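Local atomic coordinates of ATP-dependent DNA helicase (Mycobacterium smegmatis, PDB entry 5V9X), a protein that unwinds RNA:DNA hybrids by tracking 3'-to-5' along single-stranded DNA, using energy from ATP hydrolysis. Residues P136-S144 / M155-T166; V287-A297 / L371-T382. One frame throughout, in Å; residues are numbered along the deposited sequence.

In the fold
From the N terminus, the chain first reaches interaction 1, where it passes from strand 140-143 through helix 149-157 and returns as strand 162-165, closing a short beta-alpha-beta loop at the edge of the first seven-stranded parallel sheet. Only after completing that sheet does it enter the second and reach interaction 2. There a wider loop closes: strand 292-296 leads through helix 300-318, strand 352-355 and helix 361-372 before strand 378-381 pairs with it. The two contacts follow in series, neither nested nor crossed, and their nearest atoms are about 12 Å apart. Each ties neighbouring strands within one of the two RecA-like sheets, and each ends at the bound DNA.

Interaction 1 of 2, residues P136-S144 / M155-T166; sequences PSITVGVRS and MIANPPDVLITT. With nucleotides of chain B.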
loop_
_atom_site.group_PDB
_atom_site.type_symbol
_atom_site.label_atom_id
_atom_site.label_comp_id
_atom_site.label_asym_id
_atom_site.label_seq_id
_atom_site.Cartn_x
_atom_site.Cartn_y
_atom_site.Cartn_z
ATOM N N PRO A 136 -18.025 16.422 31.519
ATOM C CA PRO A 136 -16.717 16.797 30.980
ATOM C C PRO A 136 -16.840 17.420 29.598
ATOM O O PRO A 136 -17.750 17.111 28.826
ATOM C CB PRO A 136 -15.967 15.461 30.916
ATOM C CG PRO A 136 -17.041 14.444 30.764
ATOM C CD PRO A 136 -18.210 14.961 31.560
ATOM N N SER A 137 -15.908 18.321 29.299
ATOM C CA SER A 137 -15.842 18.992 28.001
ATOM C C SER A 137 -14.589 18.491 27.291
ATOM O O SER A 137 -13.476 18.928 27.594
ATOM C CB SER A 137 -15.826 20.509 28.157
ATOM O OG SER A 137 -14.502 20.995 28.302
ATOM N N ILE A 138 -14.777 17.577 26.346
ATOM C CA ILE A 138 -13.684 16.963 25.600
ATOM C C ILE A 138 -13.847 17.355 24.137
ATOM O O ILE A 138 -14.825 16.962 23.487
ATOM C CB ILE A 138 -13.663 15.438 25.768
ATOM C CG1 ILE A 138 -13.356 15.069 27.223
ATOM C CG2 ILE A 138 -12.663 14.807 24.814
ATOM C CD1 ILE A 138 -13.548 13.601 27.540
ATOM N N THR A 139 -12.893 18.122 23.617
ATOM C CA THR A 139 -12.947 18.594 22.241
ATOM C C THR A 139 -12.247 17.612 21.306
ATOM O O THR A 139 -11.302 16.919 21.692
ATOM C CB THR A 139 -12.306 19.978 22.120
ATOM O OG1 THR A 139 -10.981 19.945 22.664
ATOM C CG2 THR A 139 -13.122 21.007 22.877
ATOM N N VAL A 140 -12.734 17.552 20.066
ATOM C CA VAL A 140 -12.221 16.640 19.046
ATOM C C VAL A 140 -12.128 17.404 17.732
ATOM O O VAL A 140 -13.131 17.951 17.260
ATOM C CB VAL A 140 -13.115 15.398 18.868
ATOM C CG1 VAL A 140 -12.522 14.466 17.822
ATOM C CG2 VAL A 140 -13.313 14.671 20.195
ATOM N N GLY A 141 -10.938 17.434 17.133
ATOM C CA GLY A 141 -10.740 18.122 15.879
ATOM C C GLY A 141 -10.079 17.222 14.853
ATOM O O GLY A 141 -9.390 16.257 15.187
ATOM N N VAL A 142 -10.309 17.556 13.584
ATOM C CA VAL A 142 -9.710 16.850 12.456
ATOM C C VAL A 142 -8.913 17.855 11.641
ATOM O O VAL A 142 -9.451 18.888 11.219
ATOM C CB VAL A 142 -10.762 16.156 11.577
ATOM C CG1 VAL A 142 -10.106 15.562 10.339
ATOM C CG2 VAL A 142 -11.463 15.075 12.360
ATOM N N ARG A 143 -7.637 17.553 11.414
ATOM C CA ARG A 143 -6.773 18.356 10.559
ATOM C C ARG A 143 -6.279 17.478 9.418
ATOM O O ARG A 143 -5.464 16.574 9.631
ATOM C CB ARG A 143 -5.605 18.944 11.345
ATOM C CG ARG A 143 -4.502 19.519 10.470
ATOM C CD ARG A 143 -5.005 20.639 9.566
ATOM N NE ARG A 143 -3.991 21.025 8.592
ATOM C CZ ARG A 143 -2.956 21.812 8.866
ATOM N NH1 ARG A 143 -2.796 22.303 10.088
ATOM N NH2 ARG A 143 -2.075 22.110 7.919
ATOM N N SER A 144 -6.780 17.739 8.213
ATOM C CA SER A 144 -6.318 17.070 7.006
ATOM C C SER A 144 -6.198 18.124 5.912
ATOM O O SER A 144 -6.345 19.324 6.162
ATOM C CB SER A 144 -7.269 15.935 6.606
ATOM O OG SER A 144 -8.471 16.454 6.061
ATOM N N MET A 155 -8.201 26.028 14.852
ATOM C CA MET A 155 -7.663 24.875 15.563
ATOM C C MET A 155 -6.283 25.130 16.154
ATOM O O MET A 155 -5.806 24.308 16.944
ATOM C CB MET A 155 -7.605 23.661 14.635
ATOM C CG MET A 155 -8.931 22.948 14.485
ATOM S SD MET A 155 -8.760 21.368 13.648
ATOM C CE MET A 155 -8.318 21.918 12.010
ATOM N N ILE A 156 -5.630 26.226 15.783
ATOM C CA ILE A 156 -4.379 26.615 16.422
ATOM C C ILE A 156 -4.634 27.587 17.565
ATOM O O ILE A 156 -3.956 27.539 18.595
ATOM C CB ILE A 156 -3.422 27.207 15.368
ATOM C CG1 ILE A 156 -3.112 26.161 14.296
ATOM C CG2 ILE A 156 -2.139 27.701 16.018
ATOM C CD1 ILE A 156 -2.401 26.716 13.083
ATOM N N ALA A 157 -5.624 28.468 17.401
ATOM C CA ALA A 157 -6.001 29.371 18.482
ATOM C C ALA A 157 -6.639 28.612 19.637
ATOM O O ALA A 157 -6.449 28.972 20.805
ATOM C CB ALA A 157 -6.952 30.445 17.958
ATOM N N ASN A 158 -7.398 27.562 19.332
ATOM C CA ASN A 158 -8.107 26.774 20.341
ATOM C C ASN A 158 -7.960 25.302 19.989
ATOM O O ASN A 158 -8.891 24.673 19.473
ATOM C CB ASN A 158 -9.579 27.184 20.419
ATOM C CG ASN A 158 -10.008 27.553 21.824
ATOM O OD1 ASN A 158 -9.598 28.585 22.360
ATOM N ND2 ASN A 158 -10.852 26.718 22.423
ATOM N N PRO A 159 -6.795 24.716 20.261
ATOM C CA PRO A 159 -6.546 23.351 19.811
ATOM C C PRO A 159 -7.464 22.370 20.509
ATOM O O PRO A 159 -7.851 22.573 21.676
ATOM C CB PRO A 159 -5.076 23.118 20.190
ATOM C CG PRO A 159 -4.823 24.068 21.311
ATOM C CD PRO A 159 -5.651 25.277 20.999
ATOM N N PRO A 160 -7.842 21.290 19.834
ATOM C CA PRO A 160 -8.712 20.291 20.455
ATOM C C PRO A 160 -7.938 19.354 21.371
ATOM O O PRO A 160 -6.727 19.165 21.242
ATOM C CB PRO A 160 -9.284 19.532 19.253
ATOM C CG PRO A 160 -8.200 19.622 18.227
ATOM C CD PRO A 160 -7.543 20.969 18.427
ATOM N N ASP A 161 -8.673 18.762 22.316
ATOM C CA ASP A 161 -8.062 17.792 23.219
ATOM C C ASP A 161 -7.651 16.530 22.473
ATOM O O ASP A 161 -6.606 15.940 22.766
ATOM C CB ASP A 161 -9.023 17.455 24.359
ATOM C CG ASP A 161 -9.334 18.654 25.236
ATOM O OD1 ASP A 161 -8.524 19.606 25.264
ATOM O OD2 ASP A 161 -10.389 18.640 25.904
ATOM N N VAL A 162 -8.457 16.105 21.505
ATOM C CA VAL A 162 -8.153 14.958 20.657
ATOM C C VAL A 162 -7.955 15.479 19.241
ATOM O O VAL A 162 -8.913 15.919 18.594
ATOM C CB VAL A 162 -9.264 13.900 20.702
ATOM C CG1 VAL A 162 -8.932 12.746 19.765
ATOM C CG2 VAL A 162 -9.476 13.406 22.125
ATOM N N LEU A 163 -6.720 15.432 18.754
ATOM C CA LEU A 163 -6.408 15.835 17.390
ATOM C C LEU A 163 -6.339 14.598 16.504
ATOM O O LEU A 163 -5.564 13.675 16.774
ATOM C CB LEU A 163 -5.092 16.610 17.320
ATOM C CG LEU A 163 -4.774 17.143 15.923
ATOM C CD1 LEU A 163 -5.817 18.169 15.495
ATOM C CD2 LEU A 163 -3.374 17.734 15.861
ATOM N N ILE A 164 -7.156 14.584 15.456
ATOM C CA ILE A 164 -7.157 13.532 14.447
ATOM C C ILE A 164 -6.531 14.108 13.186
ATOM O O ILE A 164 -6.908 15.200 12.748
ATOM C CB ILE A 164 -8.583 13.022 14.174
ATOM C CG1 ILE A 164 -9.188 12.411 15.441
ATOM C CG2 ILE A 164 -8.581 12.023 13.036
ATOM C CD1 ILE A 164 -10.658 12.076 15.310
ATOM N N THR A 165 -5.575 13.388 12.606
ATOM C CA THR A 165 -4.840 13.922 11.465
ATOM C C THR A 165 -4.214 12.770 10.683
ATOM O O THR A 165 -4.429 11.594 10.987
ATOM C CB THR A 165 -3.782 14.930 11.924
ATOM O OG1 THR A 165 -3.097 15.459 10.783
ATOM C CG2 THR A 165 -2.771 14.267 12.854
ATOM N N THR A 166 -3.439 13.126 9.667
ATOM C CA THR A 166 -2.693 12.214 8.816
ATOM C C THR A 166 -1.196 12.359 9.071
ATOM O O THR A 166 -0.751 13.320 9.709
ATOM C CB THR A 166 -2.999 12.498 7.339
ATOM O OG1 THR A 166 -2.610 13.839 7.015
ATOM C CG2 THR A 166 -4.482 12.311 7.052
ATOM P P DC B 10 -3.581 15.155 3.833
ATOM O OP1 DC B 10 -3.068 15.431 5.193
ATOM O OP2 DC B 10 -5.035 15.179 3.566
ATOM O "O5'" DC B 10 -2.912 16.181 2.812
ATOM C "C5'" DC B 10 -1.553 16.530 2.950
ATOM C "C4'" DC B 10 -1.138 17.458 1.830
ATOM O "O4'" DC B 10 -0.965 16.700 0.610
ATOM C "C3'" DC B 10 -2.151 18.562 1.506
ATOM O "O3'" DC B 10 -1.531 19.821 1.594
ATOM C "C2'" DC B 10 -2.591 18.258 0.070
ATOM C "C1'" DC B 10 -1.396 17.491 -0.463
ATOM N N1 DC B 10 -1.722 16.607 -1.612
ATOM C C2 DC B 10 -0.844 16.541 -2.697
ATOM O O2 DC B 10 0.193 17.217 -2.671
ATOM N N3 DC B 10 -1.152 15.734 -3.745
ATOM C C4 DC B 10 -2.282 15.023 -3.727
ATOM N N4 DC B 10 -2.547 14.243 -4.781
ATOM C C5 DC B 10 -3.191 15.081 -2.629
ATOM C C6 DC B 10 -2.875 15.877 -1.604
ATOM P P DG B 12 -0.130 24.513 6.526
ATOM O OP1 DG B 12 -0.007 23.493 7.591
ATOM O OP2 DG B 12 -1.463 25.021 6.133
ATOM O "O5'" DG B 12 0.777 25.750 6.938
ATOM C "C5'" DG B 12 2.179 25.601 6.958
ATOM C "C4'" DG B 12 2.852 26.943 6.803
ATOM O "O4'" DG B 12 2.509 27.502 5.516
ATOM C "C3'" DG B 12 2.452 27.974 7.855
ATOM O "O3'" DG B 12 3.611 28.476 8.485
ATOM C "C2'" DG B 12 1.707 29.060 7.069
ATOM C "C1'" DG B 12 2.217 28.869 5.649
ATOM N N9 DG B 12 1.231 29.212 4.632
ATOM C C8 DG B 12 -0.116 28.937 4.662
ATOM N N7 DG B 12 -0.755 29.357 3.605
ATOM C C5 DG B 12 0.232 29.944 2.822
ATOM C C6 DG B 12 0.137 30.572 1.557
ATOM O O6 DG B 12 -0.871 30.740 0.857
ATOM N N1 DG B 12 1.376 31.033 1.117
ATOM C C2 DG B 12 2.557 30.902 1.811
ATOM N N2 DG B 12 3.651 31.410 1.224
ATOM N N3 DG B 12 2.659 30.315 2.997
ATOM C C4 DG B 12 1.460 29.861 3.440
#
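In T139, a chi1 of 54° sets OG1 between the backbone N and the carbonyl carbon, where it meets the chain of P160-D161; in D161, a chi1 of -64° keeps the carboxylate beside its own N and turned to T139. The result is a pair of reciprocal links. D161 N donates to T139 OG1 at 2.6 Å, while T139 N makes a weak bond of 3.4 Å to D161 OD2.

Past this clasp, strands 140-143 and 162-165 run parallel. G141 bonds to strand 162-165 through both its N and its O, giving to V162 O at 2.9 Å and receiving I164 N at 2.8 Å; R143 N then reaches I164 O. On one face V140 and V162 lie side by side, and I164 CD1 extends to V140 CG1 at 3.9 Å. On the opposite face, that of R143 and L163, P160 and M155 pack against the strand: the proline ring rests on G141, and the methionine methyl CE reaches R143 CB at 4.1 Å.

The two strands and the intervening helix 149-157 form a beta-alpha-beta crossover at the edge of the N-terminal RecA-like domain, with helices 107-116 and 118-130 over the valine face. At the C-terminal ends, T165 OG1 donates to R143 O at 2.9 Å. T166, at the N-cap of helix 167-174 in a TP sequence resembling motif Ib of related helicases, hydrogen-bonds through OG1 to OP1 of DC10 of chain B. R143 NH2 meets OP1 of DG12 of chain B at its guanidinium edge. Strand pairing therefore sets a hydroxyl and a positive charge against two backbone phosphates, which suggests binding with little regard to base.

Interaction 2 of 2, residues V287-A297 / L371-T382; sequences VEAHNSSIVFA and LKSGRLRAVVAT
R377 carries the charged part of the contact. Its side chain bends at chi3 (65°) and brings the guanidinium against the carbonyls where helix 276-288 gives way to a turn. NH2 donates to H290 O at 2.7 Å and to E288 O at 3.2 Å, coming in both cases from above the carbonyl plane, and NE adds a weak bond to N291 O. Several carbonyl oxygens so clustered would probably favour the positive charge.

Among neutral side chains, S292 OG donates to L376 O at 2.7 Å, tying S292 to the loop that leads into strand 378-381. T382 OG1, just past that strand, hydrogen-bonds to phosphate of the bound DNA.

Backbone bonds follow in parallel register. S293 N gives to R377 O, V379 N to S293 O, V295 N to V379 O, A381 N to V295 O at 2.8 Å and A297 N to A381 O. S292, I294 and F296 turn their backbone groups the other way, to strand 394-400, so strand 292-296 lies within the parallel sheet of the second RecA-like domain. By sequence, the two strands lead into regions resembling motifs IV and V of superfamily 2 helicases.

Apolar contacts fill both faces. I294 and V379 lie side by side, CG1 to CG1 at 3.8 Å, and F296 CE1 approaches A381 CB at 4.3 Å while I294 CG2 of the same strand lies over one face of the phenyl ring, toward its rim. Across the sheet, V287 CG1 packs on A378 CB at 3.7 Å, and V380 lies against V295 beneath helix 300-318.

A carbonyl-ring contact is made by T382 O, at the edge of the F296 ring.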
loop_
_atom_site.group_PDB
_atom_site.type_symbol
_atom_site.label_atom_id
_atom_site.label_comp_id
_atom_site.label_asym_id
_atom_site.label_seq_id
_atom_site.Cartn_x
_atom_site.Cartn_y
_atom_site.Cartn_z
ATOM N N VAL A 287 -25.996 -6.063 -5.192
ATOM C CA VAL A 287 -26.349 -4.846 -4.463
ATOM C C VAL A 287 -27.839 -4.832 -4.154
ATOM O O VAL A 287 -28.252 -4.594 -3.014
ATOM C CB VAL A 287 -25.928 -3.595 -5.255
ATOM C CG1 VAL A 287 -26.419 -2.339 -4.554
ATOM C CG2 VAL A 287 -24.420 -3.550 -5.423
ATOM N N GLU A 288 -28.669 -5.094 -5.168
ATOM C CA GLU A 288 -30.115 -5.115 -4.971
ATOM C C GLU A 288 -30.545 -6.157 -3.948
ATOM O O GLU A 288 -31.634 -6.037 -3.378
ATOM C CB GLU A 288 -30.823 -5.363 -6.306
ATOM C CG GLU A 288 -30.747 -4.193 -7.283
ATOM C CD GLU A 288 -31.398 -4.497 -8.625
ATOM O OE1 GLU A 288 -31.638 -5.688 -8.924
ATOM O OE2 GLU A 288 -31.671 -3.540 -9.383
ATOM N N ALA A 289 -29.703 -7.131 -3.692
ATOM C CA ALA A 289 -30.024 -8.142 -2.726
ATOM C C ALA A 289 -29.507 -7.858 -1.329
ATOM O O ALA A 289 -29.821 -8.591 -0.412
ATOM C CB ALA A 289 -29.491 -9.463 -3.206
ATOM N N HIS A 290 -28.725 -6.799 -1.159
ATOM C CA HIS A 290 -28.134 -6.466 0.133
ATOM C C HIS A 290 -28.371 -5.023 0.446
ATOM O O HIS A 290 -28.573 -4.251 -0.453
ATOM C CB HIS A 290 -26.630 -6.685 0.119
ATOM C CG HIS A 290 -26.213 -8.113 0.036
ATOM N ND1 HIS A 290 -25.947 -8.735 -1.157
ATOM C CD2 HIS A 290 -25.982 -9.029 0.997
ATOM C CE1 HIS A 290 -25.583 -9.980 -0.929
ATOM N NE2 HIS A 290 -25.595 -10.182 0.371
ATOM N N ASN A 291 -28.344 -4.648 1.716
ATOM C CA ASN A 291 -28.604 -3.266 2.066
ATOM C C ASN A 291 -27.638 -2.223 1.577
ATOM O O ASN A 291 -28.026 -1.318 0.889
ATOM C CB ASN A 291 -28.553 -3.153 3.574
ATOM C CG ASN A 291 -29.710 -3.812 4.241
ATOM O OD1 ASN A 291 -30.838 -3.378 4.092
ATOM N ND2 ASN A 291 -29.443 -4.856 4.996
ATOM N N SER A 292 -26.364 -2.404 1.849
ATOM C CA SER A 292 -25.362 -1.454 1.425
ATOM C C SER A 292 -24.176 -2.280 1.083
ATOM O O SER A 292 -23.841 -3.189 1.779
ATOM C CB SER A 292 -25.033 -0.453 2.510
ATOM O OG SER A 292 -25.740 0.753 2.345
ATOM N N SER A 293 -23.520 -1.922 0.010
ATOM C CA SER A 293 -22.386 -2.682 -0.484
ATOM C C SER A 293 -21.280 -1.726 -0.899
ATOM O O SER A 293 -21.549 -0.638 -1.418
ATOM C CB SER A 293 -22.785 -3.566 -1.668
ATOM O OG SER A 293 -23.998 -4.250 -1.400
ATOM N N ILE A 294 -20.039 -2.130 -0.652
ATOM C CA ILE A 294 -18.865 -1.414 -1.132
ATOM C C ILE A 294 -18.243 -2.249 -2.242
ATOM O O ILE A 294 -17.849 -3.400 -2.017
ATOM C CB ILE A 294 -17.852 -1.147 -0.009
ATOM C CG1 ILE A 294 -18.504 -0.369 1.133
ATOM C CG2 ILE A 294 -16.653 -0.385 -0.551
ATOM C CD1 ILE A 294 -17.586 -0.154 2.318
ATOM N N VAL A 295 -18.171 -1.676 -3.439
ATOM C CA VAL A 295 -17.487 -2.291 -4.569
ATOM C C VAL A 295 -16.120 -1.632 -4.688
ATOM O O VAL A 295 -16.026 -0.421 -4.916
ATOM C CB VAL A 295 -18.297 -2.139 -5.867
ATOM C CG1 VAL A 295 -17.622 -2.885 -7.009
ATOM C CG2 VAL A 295 -19.722 -2.635 -5.667
ATOM N N PHE A 296 -15.060 -2.415 -4.515
ATOM C CA PHE A 296 -13.700 -1.898 -4.588
ATOM C C PHE A 296 -13.141 -2.096 -5.990
ATOM O O PHE A 296 -13.189 -3.202 -6.537
ATOM C CB PHE A 296 -12.791 -2.574 -3.561
ATOM C CG PHE A 296 -12.955 -2.048 -2.162
ATOM C CD1 PHE A 296 -12.462 -0.799 -1.815
ATOM C CD2 PHE A 296 -13.589 -2.805 -1.188
ATOM C CE1 PHE A 296 -12.606 -0.307 -0.524
ATOM C CE2 PHE A 296 -13.737 -2.322 0.104
ATOM C CZ PHE A 296 -13.246 -1.071 0.436
ATOM N N ALA A 297 -12.613 -1.018 -6.565
ATOM C CA ALA A 297 -11.923 -1.048 -7.844
ATOM C C ALA A 297 -10.474 -0.633 -7.632
ATOM O O ALA A 297 -10.184 0.239 -6.808
ATOM C CB ALA A 297 -12.597 -0.124 -8.861
ATOM N N LEU A 371 -23.664 6.794 3.233
ATOM C CA LEU A 371 -23.292 5.413 3.517
ATOM C C LEU A 371 -23.417 5.105 5.003
ATOM O O LEU A 371 -23.868 4.016 5.379
ATOM C CB LEU A 371 -21.865 5.145 3.039
ATOM C CG LEU A 371 -21.319 3.723 3.184
ATOM C CD1 LEU A 371 -22.132 2.751 2.347
ATOM C CD2 LEU A 371 -19.854 3.678 2.787
ATOM N N LYS A 372 -23.018 6.053 5.854
ATOM C CA LYS A 372 -23.136 5.872 7.297
ATOM C C LYS A 372 -24.579 5.621 7.715
ATOM O O LYS A 372 -24.829 4.861 8.659
ATOM C CB LYS A 372 -22.575 7.101 8.018
ATOM C CG LYS A 372 -22.299 6.906 9.501
ATOM C CD LYS A 372 -21.118 5.977 9.722
ATOM C CE LYS A 372 -20.620 6.027 11.155
ATOM N NZ LYS A 372 -19.371 5.233 11.326
ATOM N N SER A 373 -25.539 6.232 7.021
ATOM C CA SER A 373 -26.951 6.105 7.357
ATOM C C SER A 373 -27.667 5.034 6.542
ATOM O O SER A 373 -28.861 4.805 6.761
ATOM C CB SER A 373 -27.656 7.451 7.166
ATOM O OG SER A 373 -27.589 7.870 5.814
ATOM N N GLY A 374 -26.977 4.376 5.615
ATOM C CA GLY A 374 -27.607 3.379 4.778
ATOM C C GLY A 374 -28.449 3.927 3.648
ATOM O O GLY A 374 -28.996 3.135 2.871
ATOM N N ARG A 375 -28.577 5.254 3.534
ATOM C CA ARG A 375 -29.313 5.843 2.418
ATOM C C ARG A 375 -28.723 5.417 1.080
ATOM O O ARG A 375 -29.455 5.217 0.104
ATOM C CB ARG A 375 -29.307 7.368 2.531
ATOM C CG ARG A 375 -30.077 7.927 3.711
ATOM C CD ARG A 375 -31.527 8.186 3.350
ATOM N NE ARG A 375 -32.262 8.784 4.461
ATOM C CZ ARG A 375 -33.579 8.964 4.473
ATOM N NH1 ARG A 375 -34.312 8.592 3.431
ATOM N NH2 ARG A 375 -34.165 9.513 5.529
ATOM N N LEU A 376 -27.402 5.277 1.018
ATOM C CA LEU A 376 -26.702 4.899 -0.202
ATOM C C LEU A 376 -26.488 3.389 -0.210
ATOM O O LEU A 376 -25.877 2.838 0.712
ATOM C CB LEU A 376 -25.369 5.640 -0.298
ATOM C CG LEU A 376 -24.507 5.387 -1.534
ATOM C CD1 LEU A 376 -25.197 5.896 -2.794
ATOM C CD2 LEU A 376 -23.135 6.028 -1.357
ATOM N N ARG A 377 -26.982 2.725 -1.252
ATOM C CA ARG A 377 -26.959 1.269 -1.302
ATOM C C ARG A 377 -25.667 0.703 -1.868
ATOM O O ARG A 377 -25.360 -0.469 -1.617
ATOM C CB ARG A 377 -28.143 0.750 -2.122
ATOM C CG ARG A 377 -29.493 1.101 -1.529
ATOM C CD ARG A 377 -30.570 0.197 -2.080
ATOM N NE ARG A 377 -30.371 -1.191 -1.672
ATOM C CZ ARG A 377 -31.041 -2.218 -2.182
ATOM N NH1 ARG A 377 -31.949 -2.011 -3.127
ATOM N NH2 ARG A 377 -30.802 -3.450 -1.756
ATOM N N ALA A 378 -24.908 1.494 -2.620
ATOM C CA ALA A 378 -23.645 1.029 -3.171
ATOM C C ALA A 378 -22.699 2.209 -3.319
ATOM O O ALA A 378 -23.115 3.308 -3.699
ATOM C CB ALA A 378 -23.842 0.337 -4.523
ATOM N N VAL A 379 -21.427 1.974 -3.007
ATOM C CA VAL A 379 -20.357 2.929 -3.261
ATOM C C VAL A 379 -19.222 2.184 -3.946
ATOM O O VAL A 379 -18.828 1.100 -3.502
ATOM C CB VAL A 379 -19.870 3.617 -1.970
ATOM C CG1 VAL A 379 -19.636 2.598 -0.866
ATOM C CG2 VAL A 379 -18.604 4.425 -2.237
ATOM N N VAL A 380 -18.717 2.748 -5.038
ATOM C CA VAL A 380 -17.598 2.178 -5.778
ATOM C C VAL A 380 -16.354 2.961 -5.385
ATOM O O VAL A 380 -16.175 4.111 -5.802
ATOM C CB VAL A 380 -17.836 2.222 -7.292
ATOM C CG1 VAL A 380 -16.739 1.464 -8.022
ATOM C CG2 VAL A 380 -19.207 1.653 -7.631
ATOM N N ALA A 381 -15.486 2.348 -4.588
ATOM C CA ALA A 381 -14.372 3.053 -3.976
ATOM C C ALA A 381 -13.035 2.432 -4.360
ATOM O O ALA A 381 -12.952 1.274 -4.781
ATOM C CB ALA A 381 -14.505 3.068 -2.448
ATOM N N THR A 382 -11.984 3.232 -4.211
ATOM C CA THR A 382 -10.613 2.749 -4.268
ATOM C C THR A 382 -10.185 2.354 -2.853
ATOM O O THR A 382 -11.027 2.112 -1.983
ATOM C CB THR A 382 -9.702 3.817 -4.878
ATOM O OG1 THR A 382 -9.761 5.009 -4.084
ATOM C CG2 THR A 382 -10.127 4.133 -6.304
#